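Wnt inhibitor of Dorsal protein (Drosophila melanogaster, PDB 4KRR) probably binds frizzled seven-transmembrane receptors as a secreted Wnt-family ligand, and is represented here by its N-terminal domain and linker. Local coordinates at residues D73-V78 / C93-T98; N49-E54 / G113-N118. One frame throughout, in Å; residues are numbered along the deposited sequence.

Contact 1: residues D73-V78 / C93-T98; sequences DCANGV and CAHEPT. With NA (sodium ion), chain F.
A single water joins the two segments: it lies 2.7 Å from His95 NE2, at the edge of the imidazole and in its plane, and donates a hydrogen bond to Asn76 OD1 at 2.9 Å. Apart from this polar bridge there is mostly van der Waals contact centred on Ala75, whose CB sits 3.4 Å from His95 CD2, approaching the ring obliquely. With CG beside its backbone N (chi1 -73°), His95 carries its ring across to the end of helix 53-75, where Thr71 and Lys72 also touch it; its backbone is hydrogen-bonded to Ala153 of strand 149-155. Cys93 comes to the same alanine from another direction. Its CB lies 3.3 Å from Ala75 O, and its SG, set anti to the backbone N (chi1 -176°), reaches Ala75 CB at 4.2 Å while forming a disulfide with Cys84. The helix closes in a Schellman motif at Gly77, with Gly77 N bonded to Cys74 O (3.0 Å) and Val78 N to Asp73 O (3.2 Å). The Cys74 carbonyl oxygen also binds the sodium ion at 2.7 Å, in a site completed by Ile79 and Cys82, the latter disulfide-linked to Cys74. A cation beside a helix C-terminus probably eases the negative end of the helix dipole. Direct contact is thus small and largely non-polar; the water bridges the segments, while the disulfides tie each separately to the chain between.

Contact 2: residues N49-E54 / G113-N118; sequences NSPNRE and GAIGHN
Pro51 meets helix 113-127 through one ring atom. Its CG lies 4.2 Å from Ala114 CB and 4.4 Å from Ile115 CD1, so the pyrrolidine rests against two successive residues in the first turn of the helix. Ala114 points its methyl toward the proline, whereas Ile115 arrives through the far end of its chain: two successive turns of about -61° in chi1 and chi2 fold CD1 over to the ring. These distances describe loose van der Waals packing, with no polar bond between the segments. What holds the proline in place lies one shell out. Its backbone is hydrogen-bonded to Met197 and Gln198, and Ser50 OG bonds to the side chain of Gln198. Just beyond, Asn52 is the N-cap of helix 53-75; its side chain caps a backbone N in the first turn, and Asp55 OD2 accepts a bond from Asn52 N, the reciprocal exchange of a capping box. On the partner helix, Asn118 OD1 takes a bond from Val195 N, His117 NE2 bonds to Ser193 O, and Ala114 packs on Val195. The contact joins the lead-in to helix 53-75 to the first turn of helix 113-127, with strand 195-196 and the chain around it linked to both.

How the contacts relate
Read from the N terminus, the chain first enters contact 2 at residues 49-54, then runs the length of helix 53-75 to reach contact 1 at residues 73-78. A disulfide-rich excursion, partly unmodelled, returns at residues 93-98 and closes the short loop of contact 1. Helix 97-107 and the loop after it then lead to residues 113-118, which close the longer loop of contact 2 around the shorter one; the two nest and do not cross. Their centres lie about 29 Å apart, on opposite sides of the chain's centre. Helix 53-75 is thus tied at its C-terminal end to the approach to helix 97-107 and, through the residues just before it, to helix 113-127.

Contact 1: residues D73-V78 / C93-T98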
loop_
_atom_site.group_PDB
_atom_site.type_symbol
_atom_site.label_atom_id
_atom_site.label_comp_id
_atom_site.label_asym_id
_atom_site.label_seq_id
_atom_site.Cartn_x
_atom_site.Cartn_y
_atom_site.Cartn_z
ATOM N N ASP A 73 -10.573 -4.340 -7.046
ATOM C CA ASP A 73 -11.146 -5.524 -7.680
ATOM C C ASP A 73 -12.421 -5.995 -6.988
ATOM O O ASP A 73 -13.334 -6.502 -7.641
ATOM C CB ASP A 73 -10.118 -6.653 -7.742
ATOM C CG ASP A 73 -9.033 -6.395 -8.768
ATOM O OD1 ASP A 73 -8.804 -5.215 -9.106
ATOM O OD2 ASP A 73 -8.412 -7.371 -9.236
ATOM N N CYS A 74 -12.483 -5.827 -5.671
ATOM C CA CYS A 74 -13.684 -6.170 -4.915
ATOM C C CYS A 74 -14.849 -5.288 -5.339
ATOM O O CYS A 74 -15.959 -5.771 -5.560
ATOM C CB CYS A 74 -13.445 -6.025 -3.411
ATOM S SG CYS A 74 -12.582 -7.420 -2.646
ATOM N N ALA A 75 -14.583 -3.991 -5.453
ATOM C CA ALA A 75 -15.601 -3.033 -5.865
ATOM C C ALA A 75 -16.049 -3.291 -7.300
ATOM O O ALA A 75 -17.213 -3.088 -7.641
ATOM C CB ALA A 75 -15.083 -1.615 -5.714
ATOM N N ASN A 76 -15.120 -3.749 -8.134
ATOM C CA ASN A 76 -15.433 -4.072 -9.521
ATOM C C ASN A 76 -16.190 -5.392 -9.650
ATOM O O ASN A 76 -16.604 -5.776 -10.742
ATOM C CB ASN A 76 -14.161 -4.103 -10.373
ATOM C CG ASN A 76 -13.477 -2.750 -10.450
ATOM O OD1 ASN A 76 -14.127 -1.706 -10.379
ATOM N ND2 ASN A 76 -12.157 -2.763 -10.597
ATOM N N GLY A 77 -16.360 -6.083 -8.526
ATOM C CA GLY A 77 -17.155 -7.296 -8.479
ATOM C C GLY A 77 -16.523 -8.500 -9.152
ATOM O O GLY A 77 -17.225 -9.427 -9.559
ATOM N N VAL A 78 -15.199 -8.496 -9.268
ATOM C CA VAL A 78 -14.493 -9.597 -9.916
ATOM C C VAL A 78 -14.062 -10.646 -8.889
ATOM O O VAL A 78 -13.626 -11.742 -9.244
ATOM C CB VAL A 78 -13.270 -9.093 -10.718
ATOM C CG1 VAL A 78 -12.092 -8.847 -9.796
ATOM C CG2 VAL A 78 -12.899 -10.086 -11.813
ATOM N N CYS A 93 -20.179 0.834 -7.151
ATOM C CA CYS A 93 -19.812 0.245 -5.865
ATOM C C CYS A 93 -18.663 0.995 -5.196
ATOM O O CYS A 93 -17.575 1.115 -5.759
ATOM C CB CYS A 93 -19.441 -1.229 -6.040
ATOM S SG CYS A 93 -19.078 -2.089 -4.496
ATOM N N ALA A 94 -18.908 1.487 -3.986
ATOM C CA ALA A 94 -17.907 2.251 -3.251
ATOM C C ALA A 94 -16.771 1.364 -2.754
ATOM O O ALA A 94 -16.994 0.231 -2.326
ATOM C CB ALA A 94 -18.550 2.989 -2.086
ATOM N N HIS A 95 -15.553 1.888 -2.814
ATOM C CA HIS A 95 -14.391 1.146 -2.350
ATOM C C HIS A 95 -14.426 0.971 -0.838
ATOM O O HIS A 95 -14.892 1.850 -0.113
ATOM C CB HIS A 95 -13.097 1.836 -2.782
ATOM C CG HIS A 95 -12.796 1.693 -4.240
ATOM N ND1 HIS A 95 -11.521 1.813 -4.753
ATOM C CD2 HIS A 95 -13.603 1.439 -5.297
ATOM C CE1 HIS A 95 -11.558 1.637 -6.062
ATOM N NE2 HIS A 95 -12.810 1.410 -6.418
ATOM N N GLU A 96 -13.939 -0.177 -0.375
ATOM C CA GLU A 96 -13.902 -0.490 1.048
ATOM C C GLU A 96 -12.502 -0.944 1.453
ATOM O O GLU A 96 -12.264 -2.139 1.640
ATOM C CB GLU A 96 -14.928 -1.579 1.377
ATOM C CG GLU A 96 -16.371 -1.174 1.107
ATOM C CD GLU A 96 -17.342 -2.335 1.214
ATOM O OE1 GLU A 96 -17.236 -3.283 0.407
ATOM O OE2 GLU A 96 -18.215 -2.298 2.106
ATOM N N PRO A 97 -11.570 0.014 1.592
ATOM C CA PRO A 97 -10.172 -0.299 1.907
ATOM C C PRO A 97 -10.004 -0.969 3.269
ATOM O O PRO A 97 -9.107 -1.793 3.434
ATOM C CB PRO A 97 -9.491 1.076 1.899
ATOM C CG PRO A 97 -10.592 2.055 2.130
ATOM C CD PRO A 97 -11.802 1.465 1.478
ATOM N N THR A 98 -10.858 -0.625 4.226
ATOM C CA THR A 98 -10.783 -1.219 5.555
ATOM C C THR A 98 -11.072 -2.720 5.511
ATOM O O THR A 98 -10.398 -3.509 6.176
ATOM C CB THR A 98 -11.737 -0.518 6.540
ATOM O OG1 THR A 98 -11.353 0.857 6.671
ATOM C CG2 THR A 98 -11.684 -1.184 7.908
HETATM NA NA NA F . -15.990 -8.389 -6.157
HETATM O O HOH W 1 -13.704 0.787 -8.911
#

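Contact 2: residues N49-E54 / G113-N118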
loop_
_atom_site.group_PDB
_atom_site.type_symbol
_atom_site.label_atom_id
_atom_site.label_comp_id
_atom_site.label_asym_id
_atom_site.label_seq_id
_atom_site.Cartn_x
_atom_site.Cartn_y
_atom_site.Cartn_z
ATOM N N ASN A 49 13.977 -8.410 10.985
ATOM C CA ASN A 49 14.641 -8.228 12.271
ATOM C C ASN A 49 15.141 -6.799 12.454
ATOM O O ASN A 49 14.858 -6.158 13.464
ATOM C CB ASN A 49 15.788 -9.226 12.437
ATOM C CG ASN A 49 15.307 -10.663 12.455
ATOM O OD1 ASN A 49 15.813 -11.509 11.718
ATOM N ND2 ASN A 49 14.317 -10.945 13.294
ATOM N N SER A 50 15.877 -6.300 11.470
ATOM C CA SER A 50 16.394 -4.940 11.535
ATOM C C SER A 50 16.375 -4.287 10.158
ATOM O O SER A 50 17.419 -4.126 9.529
ATOM C CB SER A 50 17.815 -4.938 12.107
ATOM O OG SER A 50 18.308 -3.618 12.240
ATOM N N PRO A 51 15.180 -3.900 9.687
ATOM C CA PRO A 51 15.037 -3.350 8.336
ATOM C C PRO A 51 15.632 -1.955 8.208
ATOM O O PRO A 51 15.536 -1.150 9.139
ATOM C CB PRO A 51 13.521 -3.290 8.148
ATOM C CG PRO A 51 12.984 -3.134 9.524
ATOM C CD PRO A 51 13.896 -3.929 10.413
ATOM N N ASN A 52 16.256 -1.682 7.067
ATOM C CA ASN A 52 16.695 -0.330 6.753
ATOM C C ASN A 52 15.584 0.441 6.046
ATOM O O ASN A 52 14.517 -0.113 5.773
ATOM C CB ASN A 52 17.997 -0.333 5.937
ATOM C CG ASN A 52 17.865 -1.052 4.602
ATOM O OD1 ASN A 52 16.864 -0.918 3.896
ATOM N ND2 ASN A 52 18.890 -1.816 4.247
ATOM N N ARG A 53 15.842 1.710 5.746
ATOM C CA ARG A 53 14.828 2.590 5.171
ATOM C C ARG A 53 14.275 2.065 3.844
ATOM O O ARG A 53 13.087 2.212 3.558
ATOM C CB ARG A 53 15.383 4.006 4.990
ATOM C CG ARG A 53 14.305 5.074 4.874
ATOM C CD ARG A 53 14.877 6.409 4.424
ATOM N NE ARG A 53 15.774 7.008 5.408
ATOM C CZ ARG A 53 15.473 8.072 6.147
ATOM N NH1 ARG A 53 14.293 8.662 6.014
ATOM N NH2 ARG A 53 16.354 8.551 7.016
ATOM N N GLU A 54 15.130 1.444 3.041
ATOM C CA GLU A 54 14.689 0.896 1.762
ATOM C C GLU A 54 13.843 -0.365 1.932
ATOM O O GLU A 54 12.910 -0.592 1.160
ATOM C CB GLU A 54 15.871 0.642 0.822
ATOM C CG GLU A 54 16.544 1.917 0.323
ATOM C CD GLU A 54 17.345 2.604 1.408
ATOM O OE1 GLU A 54 18.100 1.899 2.110
ATOM O OE2 GLU A 54 17.208 3.835 1.574
ATOM N N GLY A 113 7.257 -5.253 16.118
ATOM C CA GLY A 113 8.377 -4.338 15.987
ATOM C C GLY A 113 8.111 -3.250 14.961
ATOM O O GLY A 113 7.017 -2.687 14.908
ATOM N N ALA A 114 9.113 -2.964 14.137
ATOM C CA ALA A 114 8.999 -1.937 13.109
ATOM C C ALA A 114 8.018 -2.361 12.022
ATOM O O ALA A 114 7.245 -1.546 11.518
ATOM C CB ALA A 114 10.362 -1.645 12.502
ATOM N N ILE A 115 8.060 -3.643 11.671
ATOM C CA ILE A 115 7.176 -4.204 10.656
ATOM C C ILE A 115 5.705 -3.994 11.005
ATOM O O ILE A 115 4.929 -3.508 10.183
ATOM C CB ILE A 115 7.435 -5.709 10.459
ATOM C CG1 ILE A 115 8.875 -5.943 9.999
ATOM C CG2 ILE A 115 6.457 -6.291 9.455
ATOM C CD1 ILE A 115 9.206 -5.288 8.677
ATOM N N GLY A 116 5.331 -4.358 12.228
ATOM C CA GLY A 116 3.960 -4.219 12.682
ATOM C C GLY A 116 3.478 -2.782 12.645
ATOM O O GLY A 116 2.363 -2.501 12.207
ATOM N N HIS A 117 4.327 -1.866 13.101
ATOM C CA HIS A 117 3.974 -0.454 13.130
ATOM C C HIS A 117 3.768 0.089 11.724
ATOM O O HIS A 117 2.824 0.838 11.472
ATOM C CB HIS A 117 5.055 0.360 13.838
ATOM C CG HIS A 117 4.852 1.839 13.738
ATOM N ND1 HIS A 117 3.926 2.517 14.500
ATOM C CD2 HIS A 117 5.447 2.770 12.953
ATOM C CE1 HIS A 117 3.963 3.803 14.196
ATOM N NE2 HIS A 117 4.879 3.983 13.261
ATOM N N ASN A 118 4.657 -0.293 10.814
ATOM C CA ASN A 118 4.611 0.215 9.448
ATOM C C ASN A 118 3.386 -0.269 8.684
ATOM O O ASN A 118 2.852 0.447 7.843
ATOM C CB ASN A 118 5.894 -0.138 8.692
ATOM C CG ASN A 118 7.099 0.631 9.204
ATOM O OD1 ASN A 118 6.958 1.697 9.804
ATOM N ND2 ASN A 118 8.291 0.095 8.967
#